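Local coordinates for reticulocyte-binding protein 2a (Plasmodium vivax, PDB 4Z8N) that probably mediates attachment of the parasite to red blood cells during invasion, through the alpha-helical erythrocyte-binding domain captured here, at residues A[81-85]-A[206-210]; A[142-148]-A[240-246]; A[221-225]-A[262-267]. All blocks are in the same frame, centred on the assembly; numbering follows the deposited sequence.

Overall arrangement
The three contacts are spread along an elongated, mostly helical domain and all fall within its Rh5 coiled-coil region. Interactions 1 and 2 lie on opposite sides of the chain's centre, their own centres about 56 Å apart. Interaction 3 sits between them near the middle, about 27 Å from interaction 1 and 30 Å from interaction 2, centre to centre; nearest atoms are about 12 and 19 Å apart, so none touch. Helix 199-237 serves both interaction 1 and interaction 3, while 240-246 of interaction 2 carries the chain from that helix into helix 246-297, its antiparallel partner in interaction 3. None lies at Glu-120, a calcium ligand of this protein, though no calcium is bound here; interaction 2 holds the Cys-142 to Cys-146 disulfide.

Interaction 1 of 3, residues A[81-85]-A[206-210]; sequences IFVLE and FLQEE
Two alpha-helical turns meet here through side chains rather than close backbones: the C-terminal turn of helix 71-85 (residues 81-85) and a turn of helix 199-237 (residues 206-210). The axes of these short segments approach to 11.0 Å, with 125° between their N-to-C directions. The nearest CA pairs are Leu-84 with Phe-206 at 7.4 Å and Glu-85 with Leu-207 at 6.8 Å.

Phe-206, chi1 t and chi2 75°, points across toward helix 71-85 and contributes 86 Å² of the 248 Å² buried. Leu-84 CB lies over one face of its ring, 4.0 Å from the centroid and 22° off the normal, a CH-pi contact whose closest approach is Leu-84 CB to Phe-206 CE2 at 3.7 Å. Near the plane, at the ring edge, come Ile-81 CG2 (4.3 Å from Phe-206 CE2) and Glu-85 CG (4.0 Å from the same CE2). Tyr-104 of helix 94-115 adds an edge-to-face ring contact with Phe-206. Leu-207 (chi1 t, chi2 p) brings CD1 to 4.1 Å from Glu-85 OE2 and also packs on helix 246-297. One turn after Phe-206, Glu-210 (chi1 p, chi2 t) reaches back to place OE2 only 2.7 Å from Glu-85 OE2, a separation suggesting that one carboxyl group is protonated. Glu-85, with chi1 m and chi2 t, also forms a salt bridge to Lys-280. Ile-81 CG2 is 4.1 Å from Glu-210 OE1.

The result is an obliquely crossed helix-helix contact, with the Phe-206 ring between the helices and a buried acid pair, within the predominantly alpha-helical Rh5 coiled-coil domain.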
ATOM      1  N   ILE A  81     -13.293  -3.502 -15.901  1.00 37.72           N
ATOM      2  CA  ILE A  81     -13.968  -3.228 -14.635  1.00 31.23           C
ATOM      3  C   ILE A  81     -15.162  -2.294 -14.838  1.00 30.56           C
ATOM      4  O   ILE A  81     -16.219  -2.484 -14.233  1.00 35.30           O
ATOM      5  CB  ILE A  81     -12.988  -2.612 -13.610  1.00 29.55           C
ATOM      6  CG1 ILE A  81     -11.930  -3.642 -13.216  1.00 29.46           C
ATOM      7  CG2 ILE A  81     -13.729  -2.114 -12.378  1.00 33.21           C
ATOM      8  CD1 ILE A  81     -10.879  -3.113 -12.279  1.00 28.93           C
ATOM      9  N   PHE A  82     -14.989  -1.295 -15.700  1.00 30.27           N
ATOM     10  CA  PHE A  82     -16.059  -0.348 -16.016  1.00 32.47           C
ATOM     11  C   PHE A  82     -17.276  -1.071 -16.601  1.00 40.85           C
ATOM     12  O   PHE A  82     -18.418  -0.761 -16.253  1.00 36.11           O
ATOM     13  CB  PHE A  82     -15.548   0.725 -16.986  1.00 35.79           C
ATOM     14  CG  PHE A  82     -16.562   1.791 -17.312  1.00 36.15           C
ATOM     15  CD1 PHE A  82     -17.300   2.398 -16.309  1.00 36.81           C
ATOM     16  CD2 PHE A  82     -16.757   2.205 -18.622  1.00 34.33           C
ATOM     17  CE1 PHE A  82     -18.227   3.383 -16.605  1.00 42.81           C
ATOM     18  CE2 PHE A  82     -17.682   3.192 -18.928  1.00 36.67           C
ATOM     19  CZ  PHE A  82     -18.418   3.782 -17.917  1.00 47.53           C
ATOM     20  N   VAL A  83     -17.027  -2.041 -17.479  1.00 37.54           N
ATOM     21  CA  VAL A  83     -18.102  -2.846 -18.055  1.00 37.43           C
ATOM     22  C   VAL A  83     -18.794  -3.687 -16.983  1.00 33.37           C
ATOM     23  O   VAL A  83     -20.022  -3.797 -16.958  1.00 33.56           O
ATOM     24  CB  VAL A  83     -17.586  -3.784 -19.170  1.00 42.89           C
ATOM     25  CG1 VAL A  83     -18.733  -4.598 -19.753  1.00 44.77           C
ATOM     26  CG2 VAL A  83     -16.893  -2.988 -20.264  1.00 43.22           C
ATOM     27  N   LEU A  84     -17.998  -4.270 -16.094  1.00 30.73           N
ATOM     28  CA  LEU A  84     -18.517  -5.156 -15.058  1.00 32.66           C
ATOM     29  C   LEU A  84     -19.271  -4.404 -13.962  1.00 32.15           C
ATOM     30  O   LEU A  84     -20.105  -4.986 -13.265  1.00 30.39           O
ATOM     31  CB  LEU A  84     -17.375  -5.965 -14.437  1.00 30.91           C
ATOM     32  CG  LEU A  84     -16.646  -6.937 -15.364  1.00 34.41           C
ATOM     33  CD1 LEU A  84     -15.415  -7.501 -14.675  1.00 35.63           C
ATOM     34  CD2 LEU A  84     -17.573  -8.061 -15.806  1.00 33.88           C
ATOM     35  N   GLU A  85     -18.976  -3.117 -13.809  1.00 32.11           N
ATOM     36  CA  GLU A  85     -19.623  -2.303 -12.781  1.00 34.78           C
ATOM     37  C   GLU A  85     -20.893  -1.647 -13.299  1.00 36.02           C
ATOM     38  O   GLU A  85     -21.806  -1.340 -12.530  1.00 37.49           O
ATOM     39  CB  GLU A  85     -18.666  -1.230 -12.259  1.00 38.30           C
ATOM     40  CG  GLU A  85     -17.568  -1.765 -11.360  1.00 38.97           C
ATOM     41  CD  GLU A  85     -16.697  -0.661 -10.791  1.00 37.88           C
ATOM     42  OE1 GLU A  85     -16.786   0.482 -11.285  1.00 37.92           O
ATOM     43  OE2 GLU A  85     -15.933  -0.938  -9.844  1.00 38.83           O
ATOM     44  N   PHE A 206     -19.902  -9.037  -8.211  1.00 36.37           N
ATOM     45  CA  PHE A 206     -18.550  -8.562  -8.533  1.00 37.73           C
ATOM     46  C   PHE A 206     -18.077  -7.385  -7.662  1.00 39.77           C
ATOM     47  O   PHE A 206     -16.931  -7.352  -7.193  1.00 39.31           O
ATOM     48  CB  PHE A 206     -18.489  -8.160 -10.001  1.00 35.90           C
ATOM     49  CG  PHE A 206     -17.231  -7.441 -10.386  1.00 40.18           C
ATOM     50  CD1 PHE A 206     -16.045  -8.137 -10.541  1.00 38.90           C
ATOM     51  CD2 PHE A 206     -17.240  -6.075 -10.614  1.00 37.96           C
ATOM     52  CE1 PHE A 206     -14.893  -7.486 -10.907  1.00 41.54           C
ATOM     53  CE2 PHE A 206     -16.091  -5.419 -10.981  1.00 39.77           C
ATOM     54  CZ  PHE A 206     -14.914  -6.124 -11.127  1.00 44.25           C
ATOM     55  N   LEU A 207     -18.964  -6.411  -7.480  1.00 41.56           N
ATOM     56  CA  LEU A 207     -18.666  -5.209  -6.702  1.00 39.49           C
ATOM     57  C   LEU A 207     -18.441  -5.507  -5.214  1.00 40.31           C
ATOM     58  O   LEU A 207     -17.488  -5.007  -4.625  1.00 37.21           O
ATOM     59  CB  LEU A 207     -19.790  -4.189  -6.867  1.00 45.62           C
ATOM     60  CG  LEU A 207     -19.518  -2.795  -6.310  1.00 50.44           C
ATOM     61  CD1 LEU A 207     -18.149  -2.298  -6.737  1.00 48.18           C
ATOM     62  CD2 LEU A 207     -20.587  -1.854  -6.788  1.00 53.79           C
ATOM     63  N   GLN A 208     -19.212  -6.441  -4.661  1.00 38.92           N
ATOM     64  CA  GLN A 208     -19.005  -6.953  -3.314  1.00 42.06           C
ATOM     65  C   GLN A 208     -17.653  -7.615  -3.189  1.00 44.11           C
ATOM     66  O   GLN A 208     -16.985  -7.450  -2.212  1.00 34.77           O
ATOM     67  CB  GLN A 208     -20.078  -7.951  -2.874  1.00 35.61           C
ATOM     68  CG  GLN A 208     -21.396  -7.354  -2.459  1.00 57.00           C
ATOM     69  CD  GLN A 208     -22.507  -8.363  -2.255  1.00 60.04           C
ATOM     70  OE1 GLN A 208     -23.560  -8.018  -1.817  1.00 70.13           O
ATOM     71  NE2 GLN A 208     -22.266  -9.588  -2.585  1.00 62.10           N
ATOM     72  N   GLU A 209     -17.266  -8.385  -4.186  1.00 47.44           N
ATOM     73  CA  GLU A 209     -15.979  -9.080  -4.086  1.00 50.33           C
ATOM     74  C   GLU A 209     -14.783  -8.130  -4.158  1.00 46.42           C
ATOM     75  O   GLU A 209     -13.816  -8.290  -3.411  1.00 47.55           O
ATOM     76  CB  GLU A 209     -15.842 -10.145  -5.175  1.00 62.99           C
ATOM     77  CG  GLU A 209     -14.647 -11.096  -4.988  1.00 76.00           C
ATOM     78  CD  GLU A 209     -14.803 -12.383  -5.782  1.00 90.97           C
ATOM     79  OE1 GLU A 209     -15.902 -12.590  -6.338  1.00 94.90           O
ATOM     80  OE2 GLU A 209     -13.840 -13.180  -5.858  1.00 97.34           O
ATOM     81  N   GLU A 210     -14.832  -7.151  -5.055  1.00 35.93           N
ATOM     82  CA  GLU A 210     -13.704  -6.236  -5.183  1.00 43.31           C
ATOM     83  C   GLU A 210     -13.666  -5.264  -4.004  1.00 37.26           C
ATOM     84  O   GLU A 210     -12.602  -4.769  -3.645  1.00 38.30           O
ATOM     85  CB  GLU A 210     -13.741  -5.492  -6.530  1.00 46.73           C
ATOM     86  CG  GLU A 210     -14.899  -4.535  -6.747  1.00 48.68           C
ATOM     87  CD  GLU A 210     -14.799  -3.809  -8.087  1.00 48.68           C
ATOM     88  OE1 GLU A 210     -13.674  -3.657  -8.612  1.00 48.00           O
ATOM     89  OE2 GLU A 210     -15.847  -3.392  -8.623  1.00 48.02           O
TER

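Interaction 2 of 3, residues A[142-148]-A[240-246]; sequences CTDACET and IPPQVPL
Thr-148, chi1 p, lays its CG2 against residues 240-246, 3.4 Å from Pro-241 O and 3.9 Å from Val-244 CG2, while its OG1 is 4.1 Å from Ile-240 CG2. The two irregular segments, 142-148 and 240-246, run antiparallel. Their CA register pairs Thr-143 with Leu-246 (5.6 Å), Asp-144 with Pro-245 (4.1 Å), Cys-146 with Val-244 (5.4 Å), Glu-147 with Gln-243 (4.9 Å) and Thr-148 with Pro-242 (5.8 Å).

Glu-147 and Gln-243 form a single antiparallel bridge, a non-hydrogen-bonded pair framed by Val-244 N to Cys-146 O (3.0 Å, 170° at the hydrogen) and a weak Thr-148 N to Pro-242 O (3.5 Å, 141°). Open phi/psi values of -56/127 and -86/151 at Cys-146 and Glu-147 face -128/130 and -135/157 at Gln-243 and Val-244. Further along, Leu-246 N donates weakly to Thr-143 O at 3.3 Å, and Pro-245 CA makes a CA-H...O contact of 3.4 Å with Asp-144 O.

The disulfide from Cys-142 SG to Cys-146 SG, 2.0 Å, closes 142-146 into a small ring, with chi1 p at Cys-142 and m at Cys-146. Cys-146 SG then packs 3.6 Å from Leu-246 CB. In total 493 Å² is buried.

Thr-148 and Pro-245 are N-caps by position, the Thr-148 side chain making no capping bond, so the paired loops lead directly into helices 149-162 and 246-297 at one end of the elongated domain; Leu-249 of the latter helix packs against Cys-146 and Val-244, and Leu-252 against Ile-240.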
ATOM      1  N   CYS A 142      32.757  10.392  15.657  1.00 96.91           N
ATOM      2  CA  CYS A 142      32.843   9.734  16.958  1.00 99.15           C
ATOM      3  C   CYS A 142      32.948   8.219  16.763  1.00 98.93           C
ATOM      4  O   CYS A 142      32.427   7.681  15.790  1.00 98.65           O
ATOM      5  CB  CYS A 142      31.637  10.086  17.831  1.00 95.62           C
ATOM      6  SG  CYS A 142      30.096   9.281  17.343  1.00129.63           S
ATOM      7  N   THR A 143      33.625   7.536  17.682  1.00103.34           N
ATOM      8  CA  THR A 143      33.913   6.111  17.516  1.00105.16           C
ATOM      9  C   THR A 143      33.218   5.244  18.572  1.00105.49           C
ATOM     10  O   THR A 143      32.530   4.277  18.239  1.00105.03           O
ATOM     11  CB  THR A 143      35.444   5.849  17.556  1.00105.92           C
ATOM     12  OG1 THR A 143      35.991   6.008  16.241  1.00110.25           O
ATOM     13  CG2 THR A 143      35.749   4.434  18.035  1.00105.31           C
ATOM     14  N   ASP A 144      33.404   5.597  19.841  1.00105.21           N
ATOM     15  CA  ASP A 144      32.842   4.837  20.952  1.00103.04           C
ATOM     16  C   ASP A 144      32.024   5.830  21.782  1.00 98.79           C
ATOM     17  O   ASP A 144      31.082   5.464  22.483  1.00 96.84           O
ATOM     18  CB  ASP A 144      33.974   4.157  21.751  1.00113.98           C
ATOM     19  CG  ASP A 144      33.489   3.372  22.982  1.00119.67           C
ATOM     20  OD1 ASP A 144      32.451   3.691  23.593  1.00118.47           O
ATOM     21  OD2 ASP A 144      34.166   2.381  23.331  1.00125.76           O
ATOM     22  N   ALA A 145      32.357   7.108  21.638  1.00 97.90           N
ATOM     23  CA  ALA A 145      31.762   8.157  22.460  1.00 96.57           C
ATOM     24  C   ALA A 145      30.566   8.861  21.812  1.00 89.86           C
ATOM     25  O   ALA A 145      30.215   9.967  22.218  1.00 89.63           O
ATOM     26  CB  ALA A 145      32.827   9.181  22.819  1.00 99.52           C
ATOM     27  N   CYS A 146      29.938   8.218  20.828  1.00 87.44           N
ATOM     28  CA  CYS A 146      28.866   8.844  20.042  1.00 81.76           C
ATOM     29  C   CYS A 146      27.698   9.372  20.880  1.00 79.51           C
ATOM     30  O   CYS A 146      27.117   8.645  21.686  1.00 79.14           O
ATOM     31  CB  CYS A 146      28.333   7.856  19.003  1.00 78.54           C
ATOM     32  SG  CYS A 146      29.546   7.352  17.766  1.00 76.74           S
ATOM     33  N   GLU A 147      27.356  10.642  20.671  1.00 78.38           N
ATOM     34  CA  GLU A 147      26.257  11.282  21.390  1.00 77.69           C
ATOM     35  C   GLU A 147      24.927  11.017  20.687  1.00 70.27           C
ATOM     36  O   GLU A 147      24.881  10.855  19.468  1.00 67.42           O
ATOM     37  CB  GLU A 147      26.507  12.786  21.518  1.00 85.99           C
ATOM     38  CG  GLU A 147      25.741  13.463  22.645  1.00 93.21           C
ATOM     39  CD  GLU A 147      26.207  14.889  22.888  1.00100.80           C
ATOM     40  OE1 GLU A 147      26.993  15.406  22.067  1.00101.55           O
ATOM     41  OE2 GLU A 147      25.791  15.489  23.901  1.00105.50           O
ATOM     42  N   THR A 148      23.848  10.985  21.462  1.00 68.67           N
ATOM     43  CA  THR A 148      22.550  10.561  20.950  1.00 65.28           C
ATOM     44  C   THR A 148      21.616  11.721  20.603  1.00 65.47           C
ATOM     45  O   THR A 148      20.395  11.560  20.606  1.00 63.65           O
ATOM     46  CB  THR A 148      21.838   9.649  21.967  1.00 64.03           C
ATOM     47  OG1 THR A 148      21.582  10.383  23.172  1.00 66.25           O
ATOM     48  CG2 THR A 148      22.704   8.441  22.292  1.00 67.28           C
ATOM     49  N   ILE A 240      17.609   5.398  26.840  1.00 92.69           N
ATOM     50  CA  ILE A 240      18.888   5.345  26.151  1.00 89.99           C
ATOM     51  C   ILE A 240      19.891   6.190  26.934  1.00 93.78           C
ATOM     52  O   ILE A 240      19.534   7.225  27.502  1.00 97.24           O
ATOM     53  CB  ILE A 240      18.767   5.832  24.676  1.00 86.16           C
ATOM     54  CG1 ILE A 240      19.504   4.882  23.730  1.00 84.34           C
ATOM     55  CG2 ILE A 240      19.252   7.270  24.502  1.00 85.76           C
ATOM     56  CD1 ILE A 240      18.933   3.479  23.708  1.00 83.78           C
ATOM     57  N   PRO A 241      21.145   5.723  27.014  1.00 93.09           N
ATOM     58  CA  PRO A 241      22.175   6.532  27.669  1.00 94.86           C
ATOM     59  C   PRO A 241      22.578   7.710  26.793  1.00 92.55           C
ATOM     60  O   PRO A 241      22.469   7.615  25.570  1.00 88.99           O
ATOM     61  CB  PRO A 241      23.336   5.549  27.848  1.00 97.16           C
ATOM     62  CG  PRO A 241      23.136   4.535  26.781  1.00 93.09           C
ATOM     63  CD  PRO A 241      21.650   4.400  26.610  1.00 91.33           C
ATOM     64  N   PRO A 242      23.028   8.814  27.408  1.00 94.62           N
ATOM     65  CA  PRO A 242      23.479   9.993  26.661  1.00 91.50           C
ATOM     66  C   PRO A 242      24.622   9.666  25.701  1.00 86.80           C
ATOM     67  O   PRO A 242      24.825  10.379  24.717  1.00 82.71           O
ATOM     68  CB  PRO A 242      23.948  10.948  27.764  1.00 97.35           C
ATOM     69  CG  PRO A 242      23.192  10.522  28.979  1.00101.74           C
ATOM     70  CD  PRO A 242      23.070   9.032  28.865  1.00100.95           C
ATOM     71  N   GLN A 243      25.354   8.593  25.992  1.00 87.31           N
ATOM     72  CA  GLN A 243      26.470   8.159  25.161  1.00 85.81           C
ATOM     73  C   GLN A 243      26.338   6.683  24.779  1.00 82.18           C
ATOM     74  O   GLN A 243      26.104   5.833  25.636  1.00 83.53           O
ATOM     75  CB  GLN A 243      27.798   8.389  25.888  1.00 92.64           C
ATOM     76  CG  GLN A 243      27.957   9.770  26.513  1.00 97.91           C
ATOM     77  CD  GLN A 243      28.498  10.801  25.542  1.00 97.19           C
ATOM     78  OE1 GLN A 243      28.263  10.724  24.336  1.00 93.13           O
ATOM     79  NE2 GLN A 243      29.236  11.775  26.066  1.00100.52           N
ATOM     80  N   VAL A 244      26.481   6.389  23.489  1.00 76.75           N
ATOM     81  CA  VAL A 244      26.487   5.010  23.004  1.00 74.90           C
ATOM     82  C   VAL A 244      27.630   4.813  22.011  1.00 74.46           C
ATOM     83  O   VAL A 244      28.118   5.781  21.427  1.00 74.70           O
ATOM     84  CB  VAL A 244      25.147   4.620  22.325  1.00 70.23           C
ATOM     85  CG1 VAL A 244      23.984   4.761  23.294  1.00 71.79           C
ATOM     86  CG2 VAL A 244      24.913   5.456  21.076  1.00 66.85           C
ATOM     87  N   PRO A 245      28.079   3.561  21.829  1.00 74.96           N
ATOM     88  CA  PRO A 245      29.063   3.289  20.776  1.00 73.98           C
ATOM     89  C   PRO A 245      28.441   3.422  19.387  1.00 71.65           C
ATOM     90  O   PRO A 245      27.218   3.337  19.260  1.00 69.19           O
ATOM     91  CB  PRO A 245      29.494   1.846  21.057  1.00 78.53           C
ATOM     92  CG  PRO A 245      28.353   1.251  21.815  1.00 80.63           C
ATOM     93  CD  PRO A 245      27.806   2.368  22.650  1.00 79.99           C
ATOM     94  N   LEU A 246      29.272   3.623  18.368  1.00 70.60           N
ATOM     95  CA  LEU A 246      28.788   3.877  17.012  1.00 67.25           C
ATOM     96  C   LEU A 246      27.975   2.719  16.440  1.00 71.51           C
ATOM     97  O   LEU A 246      26.954   2.939  15.787  1.00 71.82           O
ATOM     98  CB  LEU A 246      29.961   4.189  16.079  1.00 65.73           C
ATOM     99  CG  LEU A 246      29.590   4.437  14.614  1.00 62.59           C
ATOM    100  CD1 LEU A 246      28.608   5.594  14.493  1.00 55.43           C
ATOM    101  CD2 LEU A 246      30.830   4.694  13.774  1.00 64.44           C
TER

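Interaction 3 of 3, residues A[221-225]-A[262-267]; sequences HTGKI and TYKFSL
This is a close antiparallel helix-helix packing near the middle of the domain, between residues 221-225 of helix 199-237 and residues 262-267 of helix 246-297. The local axes approach to 8.0 Å, with a signed crossing angle of -149°. His-221 and Ser-266 have CA atoms 4.9 Å apart, and those of Ile-225 and Tyr-263 are 4.5 Å apart; 382 Å² is buried.

At one end of this register, His-221 (chi1 m, chi2 -58°) and Ser-266 (chi1 m) share a nearly linear hydrogen bond, ND1 to OG, 2.8 Å and 173°, with either able to donate. The other imidazole nitrogen of His-221, NE2, bonds to Asp-9. Lys-224 folds beside the serine, its CB 3.2 Å from Ser-266 OG and 3.9 Å from Thr-262 CG2; its chain then leads away, so that NZ reaches the carbonyl of Gly-15.

Ile-225, chi1 m and chi2 t, supplies the apolar part. Its CG2 touches Tyr-263 CE1 at 3.6 Å, its CG1 lies 3.8 Å from Ser-266 CB, and its CD1 reaches Leu-267 CA at 3.7 Å and Leu-267 CD1 at 4.3 Å. Tyr-263, chi1 t, turns its ring edge to the backbone, with CD1 3.5 Å from Ile-225 O.

Small Ser-266 facing the partner helix fits the short axial distance, and the pairing is that of consecutive helices in an antiparallel helical hairpin.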
ATOM      1  N   HIS A 221      -2.175  -2.759   4.779  1.00 31.87           N
ATOM      2  CA  HIS A 221      -1.562  -1.463   5.053  1.00 31.78           C
ATOM      3  C   HIS A 221      -1.790  -1.037   6.499  1.00 33.22           C
ATOM      4  O   HIS A 221      -0.909  -0.451   7.125  1.00 32.34           O
ATOM      5  CB  HIS A 221      -2.101  -0.394   4.102  1.00 30.32           C
ATOM      6  CG  HIS A 221      -1.514  -0.456   2.727  1.00 32.79           C
ATOM      7  ND1 HIS A 221      -0.158  -0.357   2.494  1.00 33.30           N
ATOM      8  CD2 HIS A 221      -2.096  -0.591   1.513  1.00 27.26           C
ATOM      9  CE1 HIS A 221       0.069  -0.439   1.195  1.00 34.45           C
ATOM     10  NE2 HIS A 221      -1.090  -0.584   0.576  1.00 28.46           N
ATOM     11  N   THR A 222      -2.980  -1.328   7.018  1.00 30.99           N
ATOM     12  CA  THR A 222      -3.320  -1.013   8.402  1.00 36.30           C
ATOM     13  C   THR A 222      -2.378  -1.709   9.385  1.00 38.56           C
ATOM     14  O   THR A 222      -1.965  -1.123  10.388  1.00 35.36           O
ATOM     15  CB  THR A 222      -4.779  -1.412   8.717  1.00 43.54           C
ATOM     16  OG1 THR A 222      -5.668  -0.430   8.172  1.00 45.16           O
ATOM     17  CG2 THR A 222      -5.005  -1.507  10.212  1.00 51.39           C
ATOM     18  N   GLY A 223      -2.039  -2.960   9.088  1.00 38.90           N
ATOM     19  CA  GLY A 223      -1.090  -3.700   9.900  1.00 39.04           C
ATOM     20  C   GLY A 223       0.272  -3.029   9.951  1.00 40.20           C
ATOM     21  O   GLY A 223       0.910  -2.989  11.002  1.00 41.00           O
ATOM     22  N   LYS A 224       0.714  -2.497   8.813  1.00 36.44           N
ATOM     23  CA  LYS A 224       2.003  -1.817   8.730  1.00 36.84           C
ATOM     24  C   LYS A 224       1.985  -0.503   9.504  1.00 37.09           C
ATOM     25  O   LYS A 224       2.949  -0.163  10.190  1.00 35.38           O
ATOM     26  CB  LYS A 224       2.385  -1.550   7.273  1.00 37.70           C
ATOM     27  CG  LYS A 224       2.452  -2.793   6.402  1.00 38.61           C
ATOM     28  CD  LYS A 224       3.546  -3.739   6.862  1.00 44.05           C
ATOM     29  CE  LYS A 224       3.722  -4.880   5.875  1.00 47.75           C
ATOM     30  NZ  LYS A 224       4.820  -5.798   6.272  1.00 52.90           N
ATOM     31  N   ILE A 225       0.886   0.235   9.377  1.00 35.13           N
ATOM     32  CA  ILE A 225       0.720   1.500  10.082  1.00 34.11           C
ATOM     33  C   ILE A 225       0.795   1.304  11.592  1.00 39.46           C
ATOM     34  O   ILE A 225       1.528   2.010  12.285  1.00 42.36           O
ATOM     35  CB  ILE A 225      -0.616   2.164   9.720  1.00 36.88           C
ATOM     36  CG1 ILE A 225      -0.632   2.541   8.239  1.00 36.00           C
ATOM     37  CG2 ILE A 225      -0.860   3.390  10.587  1.00 39.73           C
ATOM     38  CD1 ILE A 225      -1.987   2.979   7.740  1.00 37.48           C
ATOM     39  N   THR A 262       8.042   2.515   7.205  1.00 35.15           N
ATOM     40  CA  THR A 262       6.977   1.519   7.129  1.00 37.68           C
ATOM     41  C   THR A 262       5.617   2.160   7.388  1.00 38.78           C
ATOM     42  O   THR A 262       4.647   1.902   6.672  1.00 41.84           O
ATOM     43  CB  THR A 262       7.209   0.380   8.139  1.00 36.00           C
ATOM     44  OG1 THR A 262       8.420  -0.308   7.805  1.00 37.56           O
ATOM     45  CG2 THR A 262       6.050  -0.610   8.121  1.00 35.89           C
ATOM     46  N   TYR A 263       5.560   2.997   8.418  1.00 35.62           N
ATOM     47  CA  TYR A 263       4.353   3.736   8.756  1.00 34.23           C
ATOM     48  C   TYR A 263       3.926   4.652   7.610  1.00 35.88           C
ATOM     49  O   TYR A 263       2.768   4.645   7.193  1.00 34.12           O
ATOM     50  CB  TYR A 263       4.580   4.549  10.036  1.00 31.67           C
ATOM     51  CG  TYR A 263       3.504   5.565  10.343  1.00 33.54           C
ATOM     52  CD1 TYR A 263       2.345   5.198  11.012  1.00 34.29           C
ATOM     53  CD2 TYR A 263       3.655   6.898   9.976  1.00 35.62           C
ATOM     54  CE1 TYR A 263       1.361   6.127  11.299  1.00 35.76           C
ATOM     55  CE2 TYR A 263       2.679   7.831  10.258  1.00 33.63           C
ATOM     56  CZ  TYR A 263       1.534   7.440  10.918  1.00 35.71           C
ATOM     57  OH  TYR A 263       0.563   8.369  11.200  1.00 43.25           O
ATOM     58  N   LYS A 264       4.873   5.433   7.102  1.00 32.80           N
ATOM     59  CA  LYS A 264       4.587   6.418   6.066  1.00 34.64           C
ATOM     60  C   LYS A 264       4.183   5.770   4.741  1.00 33.88           C
ATOM     61  O   LYS A 264       3.270   6.240   4.065  1.00 36.39           O
ATOM     62  CB  LYS A 264       5.805   7.323   5.858  1.00 36.37           C
ATOM     63  CG  LYS A 264       5.622   8.390   4.789  1.00 42.51           C
ATOM     64  CD  LYS A 264       6.896   9.201   4.615  1.00 44.60           C
ATOM     65  CE  LYS A 264       6.765  10.226   3.504  1.00 47.59           C
ATOM     66  NZ  LYS A 264       8.033  10.990   3.325  1.00 54.87           N
ATOM     67  N   PHE A 265       4.875   4.695   4.377  1.00 32.16           N
ATOM     68  CA  PHE A 265       4.620   3.986   3.130  1.00 30.23           C
ATOM     69  C   PHE A 265       3.170   3.500   3.051  1.00 34.11           C
ATOM     70  O   PHE A 265       2.534   3.590   2.001  1.00 31.15           O
ATOM     71  CB  PHE A 265       5.591   2.805   2.998  1.00 31.45           C
ATOM     72  CG  PHE A 265       5.523   2.094   1.676  1.00 31.36           C
ATOM     73  CD1 PHE A 265       5.999   2.697   0.523  1.00 31.60           C
ATOM     74  CD2 PHE A 265       5.017   0.806   1.593  1.00 34.03           C
ATOM     75  CE1 PHE A 265       5.953   2.039  -0.691  1.00 32.93           C
ATOM     76  CE2 PHE A 265       4.969   0.142   0.379  1.00 32.45           C
ATOM     77  CZ  PHE A 265       5.437   0.758  -0.763  1.00 34.20           C
ATOM     78  N   SER A 266       2.643   3.005   4.166  1.00 32.52           N
ATOM     79  CA  SER A 266       1.291   2.450   4.180  1.00 32.99           C
ATOM     80  C   SER A 266       0.215   3.486   4.494  1.00 34.20           C
ATOM     81  O   SER A 266      -0.925   3.349   4.044  1.00 31.80           O
ATOM     82  CB  SER A 266       1.204   1.296   5.178  1.00 31.96           C
ATOM     83  OG  SER A 266       1.695   0.099   4.600  1.00 35.81           O
ATOM     84  N   LEU A 267       0.570   4.516   5.257  1.00 31.13           N
ATOM     85  CA  LEU A 267      -0.389   5.560   5.618  1.00 32.77           C
ATOM     86  C   LEU A 267      -0.950   6.251   4.379  1.00 33.59           C
ATOM     87  O   LEU A 267      -2.155   6.471   4.272  1.00 34.16           O
ATOM     88  CB  LEU A 267       0.259   6.596   6.541  1.00 36.48           C
ATOM     89  CG  LEU A 267      -0.636   7.763   6.968  1.00 39.92           C
ATOM     90  CD1 LEU A 267      -1.785   7.265   7.831  1.00 40.64           C
ATOM     91  CD2 LEU A 267       0.163   8.829   7.704  1.00 38.47           C
TER